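Radical SAM domain protein (Methanothrix thermoacetophila, PDB 6Y1X) is the radical SAM carbide synthase NifB, which matures the nitrogenase cofactor, probably by building its NifB-co precursor. Local coordinates at residues A56-R68 / I172-G184. Numbering follows the deposited sequence.
Sequences APKCNIQCKYCIR and IGEQIYDYVIYKG. With SF4 (iron/sulfur cluster), chain D; SO4 (sulfate ion), chain E; SO4 (sulfate ion), chain F.
Gln62 CB sits over one face of the Tyr179 ring, 3.7 Å from the ring centroid, in a CH-pi contact, and a water at the ring's edge joins Tyr179 OH to Gln62 OE1. The Tyr177 ring carries Ile176 CG2 on one face and takes Cys63 SG at its edge, 3.7 Å from CE1; Ile61 CD1 approaches the same CE1 obliquely. Tyr65 has Cys63 CB over the centre of one face and Ile176 CG2 at its edge. Strand 61-63 runs antiparallel to 177-182, as the edge strand of a small sheet beside the main parallel one, and lies within the CX3CX2C motif of radical SAM enzymes: Cys59, Cys63 and Cys66 each bind an iron of one of the two [4Fe-4S] clusters, which Cys72 also ligates. Cys63 SG, anti to its carbonyl carbon (chi1 -56°), thereby meets both iron and Tyr177. Asn60 O accepts from Ile181 N at 2.6 Å, and Gln62 O from Asp178 N. Beyond the strand, Lys64 N donates to Ile176 O, while its chain bends at chi4 (-75°) to bring NZ 2.9 Å from Asp178 OD1, which also pairs with Lys254; Asp178 OD2 bonds Tyr253 OH. A methionine at Lys64 would probably leave Asp178 with Lys254 alone as salt-bridge partner.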
loop_
_atom_site.group_PDB
_atom_site.type_symbol
_atom_site.label_atom_id
_atom_site.label_comp_id
_atom_site.label_asym_id
_atom_site.label_seq_id
_atom_site.Cartn_x
_atom_site.Cartn_y
_atom_site.Cartn_z
ATOM N N ALA A 56 -7.286 -5.239 -10.097
ATOM C CA ALA A 56 -5.889 -5.006 -10.465
ATOM C C ALA A 56 -5.079 -6.285 -10.292
ATOM O O ALA A 56 -4.267 -6.393 -9.368
ATOM C CB ALA A 56 -5.288 -3.874 -9.628
ATOM N N PRO A 57 -5.263 -7.276 -11.179
ATOM C CA PRO A 57 -4.641 -8.588 -10.944
ATOM C C PRO A 57 -3.144 -8.642 -11.213
ATOM O O PRO A 57 -2.442 -9.435 -10.580
ATOM C CB PRO A 57 -5.402 -9.505 -11.911
ATOM C CG PRO A 57 -5.808 -8.598 -13.028
ATOM C CD PRO A 57 -6.179 -7.307 -12.334
ATOM N N LYS A 58 -2.638 -7.858 -12.159
ATOM C CA LYS A 58 -1.222 -7.947 -12.489
ATOM C C LYS A 58 -0.380 -7.272 -11.413
ATOM O O LYS A 58 -0.787 -6.276 -10.810
ATOM C CB LYS A 58 -0.926 -7.300 -13.843
ATOM C CG LYS A 58 -1.720 -7.875 -15.002
ATOM C CD LYS A 58 -1.236 -7.309 -16.327
ATOM C CE LYS A 58 -1.623 -5.854 -16.492
ATOM N NZ LYS A 58 -1.298 -5.366 -17.863
ATOM N N CYS A 59 0.824 -7.801 -11.212
ATOM C CA CYS A 59 1.853 -7.161 -10.408
ATOM C C CYS A 59 3.125 -6.990 -11.223
ATOM O O CYS A 59 3.367 -7.708 -12.199
ATOM C CB CYS A 59 2.173 -7.955 -9.137
ATOM S SG CYS A 59 3.098 -6.970 -7.943
ATOM N N ASN A 60 3.940 -6.024 -10.809
ATOM C CA ASN A 60 5.171 -5.693 -11.513
ATOM C C ASN A 60 6.432 -5.990 -10.720
ATOM O O ASN A 60 7.527 -5.687 -11.199
ATOM C CB ASN A 60 5.159 -4.220 -11.943
ATOM C CG ASN A 60 4.805 -3.273 -10.809
ATOM O OD1 ASN A 60 4.632 -3.684 -9.660
ATOM N ND2 ASN A 60 4.700 -1.992 -11.133
ATOM N N ILE A 61 6.321 -6.562 -9.526
ATOM C CA ILE A 61 7.477 -6.991 -8.756
ATOM C C ILE A 61 7.179 -8.375 -8.193
ATOM O O ILE A 61 6.085 -8.916 -8.363
ATOM C CB ILE A 61 7.832 -6.001 -7.624
ATOM C CG1 ILE A 61 6.763 -6.010 -6.535
ATOM C CG2 ILE A 61 7.953 -4.582 -8.169
ATOM C CD1 ILE A 61 7.106 -5.124 -5.347
ATOM N N GLN A 62 8.154 -8.936 -7.485
ATOM C CA GLN A 62 7.957 -10.185 -6.758
ATOM C C GLN A 62 8.638 -10.055 -5.405
ATOM O O GLN A 62 9.871 -10.094 -5.312
ATOM C CB GLN A 62 8.494 -11.391 -7.528
ATOM C CG GLN A 62 8.349 -12.698 -6.764
ATOM C CD GLN A 62 6.895 -13.060 -6.511
ATOM O OE1 GLN A 62 6.141 -13.348 -7.439
ATOM N NE2 GLN A 62 6.484 -12.998 -5.251
ATOM N N CYS A 63 7.827 -9.900 -4.364
ATOM C CA CYS A 63 8.313 -9.856 -2.996
ATOM C C CYS A 63 8.647 -11.272 -2.551
ATOM O O CYS A 63 7.974 -12.230 -2.943
ATOM C CB CYS A 63 7.242 -9.267 -2.080
ATOM S SG CYS A 63 6.641 -7.640 -2.561
ATOM N N LYS A 64 9.711 -11.412 -1.761
ATOM C CA LYS A 64 10.131 -12.739 -1.325
ATOM C C LYS A 64 9.211 -13.347 -0.274
ATOM O O LYS A 64 9.460 -14.482 0.145
ATOM C CB LYS A 64 11.560 -12.700 -0.791
ATOM C CG LYS A 64 12.620 -12.423 -1.843
ATOM C CD LYS A 64 14.007 -12.484 -1.212
ATOM C CE LYS A 64 15.058 -11.858 -2.096
ATOM N NZ LYS A 64 15.376 -12.760 -3.228
ATOM N N TYR A 65 8.181 -12.626 0.170
ATOM C CA TYR A 65 7.198 -13.135 1.120
ATOM C C TYR A 65 5.842 -13.385 0.473
ATOM O O TYR A 65 4.873 -13.679 1.180
ATOM C CB TYR A 65 7.047 -12.189 2.315
ATOM C CG TYR A 65 6.780 -10.743 1.955
ATOM C CD1 TYR A 65 5.495 -10.299 1.656
ATOM C CD2 TYR A 65 7.810 -9.811 1.962
ATOM C CE1 TYR A 65 5.254 -8.971 1.331
ATOM C CE2 TYR A 65 7.580 -8.486 1.652
ATOM C CZ TYR A 65 6.302 -8.072 1.334
ATOM O OH TYR A 65 6.077 -6.751 1.035
ATOM N N CYS A 66 5.747 -13.274 -0.848
ATOM C CA CYS A 66 4.473 -13.285 -1.552
ATOM C C CYS A 66 4.340 -14.528 -2.421
ATOM O O CYS A 66 5.259 -14.869 -3.174
ATOM C CB CYS A 66 4.313 -12.040 -2.425
ATOM S SG CYS A 66 2.855 -12.123 -3.473
ATOM N N ILE A 67 3.200 -15.205 -2.292
ATOM C CA ILE A 67 2.713 -16.166 -3.277
ATOM C C ILE A 67 1.631 -15.462 -4.091
ATOM O O ILE A 67 0.633 -14.995 -3.531
ATOM C CB ILE A 67 2.173 -17.440 -2.608
ATOM C CG1 ILE A 67 3.300 -18.208 -1.905
ATOM C CG2 ILE A 67 1.510 -18.335 -3.640
ATOM C CD1 ILE A 67 4.311 -18.825 -2.845
ATOM N N ARG A 68 1.858 -15.315 -5.401
ATOM C CA ARG A 68 0.972 -14.504 -6.237
ATOM C C ARG A 68 -0.451 -15.040 -6.332
ATOM O O ARG A 68 -1.344 -14.298 -6.756
ATOM C CB ARG A 68 1.562 -14.358 -7.638
ATOM C CG ARG A 68 2.780 -13.467 -7.679
ATOM C CD ARG A 68 2.420 -12.029 -7.320
ATOM N NE ARG A 68 1.184 -11.581 -7.962
ATOM C CZ ARG A 68 1.059 -11.321 -9.262
ATOM N NH1 ARG A 68 2.099 -11.447 -10.077
ATOM N NH2 ARG A 68 -0.108 -10.920 -9.747
ATOM N N ILE A 172 19.602 -3.699 1.553
ATOM C CA ILE A 172 18.552 -4.399 2.281
ATOM C C ILE A 172 17.385 -4.715 1.355
ATOM O O ILE A 172 16.801 -5.803 1.427
ATOM C CB ILE A 172 18.132 -3.594 3.520
ATOM C CG1 ILE A 172 19.328 -3.511 4.480
ATOM C CG2 ILE A 172 16.913 -4.227 4.185
ATOM C CD1 ILE A 172 19.110 -2.644 5.692
ATOM N N GLY A 173 17.008 -3.765 0.495
ATOM C CA GLY A 173 15.970 -4.037 -0.490
ATOM C C GLY A 173 16.242 -5.282 -1.310
ATOM O O GLY A 173 15.320 -6.043 -1.626
ATOM N N GLU A 174 17.511 -5.511 -1.666
ATOM C CA GLU A 174 17.849 -6.653 -2.507
ATOM C C GLU A 174 17.506 -7.968 -1.818
ATOM O O GLU A 174 17.238 -8.974 -2.488
ATOM C CB GLU A 174 19.335 -6.631 -2.860
ATOM C CG GLU A 174 19.751 -7.783 -3.771
ATOM C CD GLU A 174 21.245 -7.855 -4.005
ATOM O OE1 GLU A 174 21.984 -7.030 -3.425
ATOM O OE2 GLU A 174 21.680 -8.743 -4.771
ATOM N N GLN A 175 17.505 -7.978 -0.489
ATOM C CA GLN A 175 17.164 -9.170 0.278
ATOM C C GLN A 175 15.665 -9.426 0.335
ATOM O O GLN A 175 15.246 -10.447 0.887
ATOM C CB GLN A 175 17.722 -9.047 1.696
ATOM C CG GLN A 175 19.241 -8.904 1.742
ATOM C CD GLN A 175 19.767 -8.740 3.153
ATOM O OE1 GLN A 175 19.610 -9.625 3.990
ATOM N NE2 GLN A 175 20.390 -7.601 3.425
ATOM N N ILE A 176 14.849 -8.531 -0.215
ATOM C CA ILE A 176 13.405 -8.616 -0.053
ATOM C C ILE A 176 12.668 -8.865 -1.365
ATOM O O ILE A 176 11.535 -9.374 -1.337
ATOM C CB ILE A 176 12.876 -7.331 0.633
ATOM C CG1 ILE A 176 13.544 -7.154 2.000
ATOM C CG2 ILE A 176 11.365 -7.344 0.833
ATOM C CD1 ILE A 176 13.258 -5.813 2.651
ATOM N N TYR A 177 13.276 -8.594 -2.517
ATOM C CA TYR A 177 12.614 -8.695 -3.810
ATOM C C TYR A 177 13.371 -9.629 -4.744
ATOM O O TYR A 177 14.596 -9.531 -4.871
ATOM C CB TYR A 177 12.487 -7.305 -4.425
ATOM C CG TYR A 177 11.744 -6.375 -3.508
ATOM C CD1 TYR A 177 10.361 -6.418 -3.408
ATOM C CD2 TYR A 177 12.437 -5.500 -2.686
ATOM C CE1 TYR A 177 9.687 -5.570 -2.544
ATOM C CE2 TYR A 177 11.776 -4.660 -1.816
ATOM C CZ TYR A 177 10.402 -4.697 -1.750
ATOM O OH TYR A 177 9.750 -3.859 -0.875
ATOM N N ASP A 178 12.633 -10.517 -5.414
ATOM C CA ASP A 178 13.230 -11.350 -6.455
ATOM C C ASP A 178 13.539 -10.530 -7.697
ATOM O O ASP A 178 14.612 -10.672 -8.293
ATOM C CB ASP A 178 12.283 -12.491 -6.838
ATOM C CG ASP A 178 12.380 -13.680 -5.919
ATOM O OD1 ASP A 178 13.231 -13.687 -5.008
ATOM O OD2 ASP A 178 11.591 -14.623 -6.121
ATOM N N TYR A 179 12.610 -9.671 -8.108
ATOM C CA TYR A 179 12.771 -8.911 -9.336
ATOM C C TYR A 179 11.778 -7.763 -9.331
ATOM O O TYR A 179 10.820 -7.746 -8.555
ATOM C CB TYR A 179 12.578 -9.794 -10.581
ATOM C CG TYR A 179 11.197 -10.396 -10.746
ATOM C CD1 TYR A 179 10.127 -9.634 -11.204
ATOM C CD2 TYR A 179 10.964 -11.731 -10.447
ATOM C CE1 TYR A 179 8.870 -10.184 -11.354
ATOM C CE2 TYR A 179 9.711 -12.289 -10.600
ATOM C CZ TYR A 179 8.667 -11.510 -11.052
ATOM O OH TYR A 179 7.411 -12.061 -11.200
ATOM N N VAL A 180 12.015 -6.813 -10.230
ATOM C CA VAL A 180 11.050 -5.774 -10.562
ATOM C C VAL A 180 10.956 -5.715 -12.077
ATOM O O VAL A 180 11.927 -5.989 -12.791
ATOM C CB VAL A 180 11.424 -4.387 -9.984
ATOM C CG1 VAL A 180 11.722 -4.473 -8.487
ATOM C CG2 VAL A 180 12.603 -3.791 -10.719
ATOM N N ILE A 181 9.762 -5.394 -12.565
ATOM C CA ILE A 181 9.504 -5.204 -13.988
ATOM C C ILE A 181 9.194 -3.729 -14.178
ATOM O O ILE A 181 8.180 -3.231 -13.672
ATOM C CB ILE A 181 8.350 -6.082 -14.491
ATOM C CG1 ILE A 181 8.601 -7.551 -14.157
ATOM C CG2 ILE A 181 8.158 -5.897 -15.992
ATOM C CD1 ILE A 181 7.371 -8.420 -14.315
ATOM N N TYR A 182 10.065 -3.018 -14.889
ATOM C CA TYR A 182 9.891 -1.584 -15.063
ATOM C C TYR A 182 10.150 -1.229 -16.515
ATOM O O TYR A 182 11.242 -1.491 -17.027
ATOM C CB TYR A 182 10.839 -0.804 -14.145
ATOM C CG TYR A 182 10.643 0.686 -14.219
ATOM C CD1 TYR A 182 9.433 1.258 -13.851
ATOM C CD2 TYR A 182 11.661 1.524 -14.656
ATOM C CE1 TYR A 182 9.236 2.621 -13.919
ATOM C CE2 TYR A 182 11.474 2.888 -14.724
ATOM C CZ TYR A 182 10.259 3.431 -14.353
ATOM O OH TYR A 182 10.061 4.790 -14.418
ATOM N N LYS A 183 9.162 -0.593 -17.150
ATOM C CA LYS A 183 9.247 -0.133 -18.536
ATOM C C LYS A 183 9.736 -1.234 -19.473
ATOM O O LYS A 183 10.635 -1.039 -20.292
ATOM C CB LYS A 183 10.111 1.122 -18.657
ATOM C CG LYS A 183 9.535 2.316 -17.918
ATOM C CD LYS A 183 10.195 3.606 -18.357
ATOM C CE LYS A 183 9.582 4.802 -17.650
ATOM N NZ LYS A 183 9.921 6.072 -18.340
ATOM N N GLY A 184 9.145 -2.417 -19.339
ATOM C CA GLY A 184 9.425 -3.458 -20.304
ATOM C C GLY A 184 10.678 -4.261 -20.059
ATOM O O GLY A 184 11.157 -4.928 -20.979
HETATM FE FE1 SF4 D . 2.843 -9.896 -4.046
HETATM FE FE2 SF4 D . 4.582 -7.898 -3.553
HETATM FE FE3 SF4 D . 1.901 -7.436 -3.392
HETATM FE FE4 SF4 D . 3.088 -7.840 -5.814
HETATM S S1 SF4 D . 3.463 -6.072 -4.391
HETATM S S2 SF4 D . 1.122 -8.783 -5.087
HETATM S S3 SF4 D . 4.705 -9.391 -5.299
HETATM S S4 SF4 D . 3.126 -8.823 -2.031
HETATM S S SO4 E . 5.747 -3.522 -18.573
HETATM O O1 SO4 E . 4.704 -4.088 -17.727
HETATM O O2 SO4 E . 5.165 -2.649 -19.588
HETATM O O3 SO4 E . 6.455 -4.616 -19.228
HETATM O O4 SO4 E . 6.664 -2.738 -17.752
HETATM S S SO4 F . 17.289 -16.149 -3.225
HETATM O O1 SO4 F . 16.806 -16.204 -4.602
HETATM O O2 SO4 F . 16.451 -15.249 -2.437
HETATM O O3 SO4 F . 17.235 -17.488 -2.647
HETATM O O4 SO4 F . 18.666 -15.663 -3.206
HETATM O O HOH W 1 6.016 -1.659 -13.819
HETATM O O HOH W 2 4.595 -11.218 -9.412
HETATM O O HOH W 3 7.091 -14.362 -9.981
HETATM O O HOH W 4 17.335 -10.607 -4.539
#